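Local coordinates for SRPBCC family protein (Bacillus thuringiensis serovar konkukian, PDB 3F08) that is of unknown function but, as a member of the Bet v 1-like polyketide cyclase and lipid transport family, probably binds a hydrophobic ligand, at residues E92-E95 against S96-L100. The protein carries 5 engineered substitutions. Numbering follows the deposited sequence.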
loop_
_atom_site.group_PDB
_atom_site.type_symbol
_atom_site.label_atom_id
_atom_site.label_comp_id
_atom_site.label_asym_id
_atom_site.label_seq_id
_atom_site.Cartn_x
_atom_site.Cartn_y
_atom_site.Cartn_z
ATOM N N GLU B 92 12.545 -0.497 16.045
ATOM C CA GLU B 92 13.262 -1.496 16.816
ATOM C C GLU B 92 12.994 -1.333 18.310
ATOM O O GLU B 92 13.022 -0.219 18.831
ATOM C CB GLU B 92 14.765 -1.368 16.563
ATOM C CG GLU B 92 15.236 -1.812 15.184
ATOM C CD GLU B 92 14.670 -0.978 14.043
ATOM O OE1 GLU B 92 14.339 0.217 14.258
ATOM O OE2 GLU B 92 14.578 -1.519 12.915
ATOM N N GLY B 93 12.733 -2.445 18.994
ATOM C CA GLY B 93 12.491 -2.393 20.423
ATOM C C GLY B 93 13.835 -2.444 21.132
ATOM O O GLY B 93 14.876 -2.451 20.477
ATOM N N THR B 94 13.829 -2.473 22.461
ATOM C CA THR B 94 15.078 -2.538 23.211
ATOM C C THR B 94 15.634 -3.960 23.181
ATOM O O THR B 94 16.838 -4.173 23.319
ATOM C CB THR B 94 14.869 -2.100 24.668
ATOM O OG1 THR B 94 13.716 -2.763 25.199
ATOM C CG2 THR B 94 14.675 -0.586 24.745
ATOM N N GLU B 95 14.736 -4.924 23.007
ATOM C CA GLU B 95 15.086 -6.339 22.926
ATOM C C GLU B 95 14.601 -6.852 21.577
ATOM O O GLU B 95 13.855 -6.169 20.875
ATOM C CB GLU B 95 14.393 -7.143 24.029
ATOM C CG GLU B 95 15.041 -7.066 25.394
ATOM C CD GLU B 95 14.292 -7.881 26.436
ATOM O OE1 GLU B 95 13.105 -7.578 26.679
ATOM O OE2 GLU B 95 14.886 -8.822 27.011
ATOM N N SER B 96 15.012 -8.061 21.225
ATOM C CA SER B 96 14.597 -8.643 19.960
ATOM C C SER B 96 13.140 -9.092 20.018
ATOM O O SER B 96 12.534 -9.354 18.983
ATOM C CB SER B 96 15.491 -9.829 19.610
ATOM O OG SER B 96 15.433 -10.816 20.621
ATOM N N ASN B 97 12.580 -9.176 21.227
ATOM C CA ASN B 97 11.191 -9.592 21.394
ATOM C C ASN B 97 10.263 -8.440 21.781
ATOM O O ASN B 97 9.178 -8.664 22.320
ATOM C CB ASN B 97 11.078 -10.717 22.429
ATOM C CG ASN B 97 11.332 -10.240 23.849
ATOM O OD1 ASN B 97 12.320 -9.556 24.119
ATOM N ND2 ASN B 97 10.442 -10.611 24.767
ATOM N N THR B 98 10.692 -7.207 21.527
ATOM C CA THR B 98 9.848 -6.050 21.817
ATOM C C THR B 98 9.936 -5.081 20.645
ATOM O O THR B 98 10.849 -5.174 19.831
ATOM C CB THR B 98 10.276 -5.305 23.100
ATOM O OG1 THR B 98 11.592 -4.770 22.927
ATOM C CG2 THR B 98 10.248 -6.238 24.304
ATOM N N SER B 99 8.981 -4.161 20.559
ATOM C CA SER B 99 8.960 -3.178 19.483
ATOM C C SER B 99 8.572 -1.819 20.028
ATOM O O SER B 99 7.824 -1.721 21.000
ATOM C CB SER B 99 7.929 -3.558 18.404
ATOM O OG SER B 99 8.265 -4.751 17.725
ATOM N N LEU B 100 9.091 -0.765 19.412
ATOM C CA LEU B 100 8.716 0.581 19.811
ATOM C C LEU B 100 7.746 1.024 18.730
ATOM O O LEU B 100 8.147 1.405 17.632
ATOM C CB LEU B 100 9.913 1.525 19.827
ATOM C CG LEU B 100 9.515 2.917 20.326
ATOM C CD1 LEU B 100 9.022 2.813 21.763
ATOM C CD2 LEU B 100 10.697 3.864 20.232
#
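Thr98 reaches back across the loop to Glu95, and its hydroxyl accepts the backbone N-H of that residue: Glu95 N to Thr98 OG1 measures 3.1 Å with an N-H...O angle of 162°, a nearly straight bond. The chi1 of 63° sets OG1 between the Thr98 backbone N and carbonyl carbon, from where it also comes within 3.2 Å of Thr94 N. The same OG1 is weakly hydrogen-bonded to Glu9 OE1 on strand 3-10. A type I beta turn from Glu95 to Thr98 brings the partners together; its closing bond, Thr98 N to Glu95 O, is weak at 3.4 Å, so the side-chain bond is the shorter of the two that span the turn. The backbones pack tightly where Gly93 passes Thr98 and Ser99. Gly93 CA lies 3.3 Å from Thr98 O in a CA-H...O contact and 3.7 Å from Ser99 CA. The far end of the turn is looser and exposed in the assembly, although Glu95, Ser96 and Asn97 touch crystal neighbours: the side chains of Glu95 and Asn97 run side by side in the same direction, their carboxylate and amide planes 77° apart, while the CB bond of Ser96 points away. This is a beta hairpin connection, leading from strand 81-92 into strand 99-109 in the antiparallel sheet of the Bet v 1-like fold. Buried Ser99 bonds through OG to Gly12 O and packs on helix 14-21, Glu92 forms a salt bridge with Arg68, and Leu100 touches strand 3-10, the neighbour of strand 99-109 across from strand 81-92.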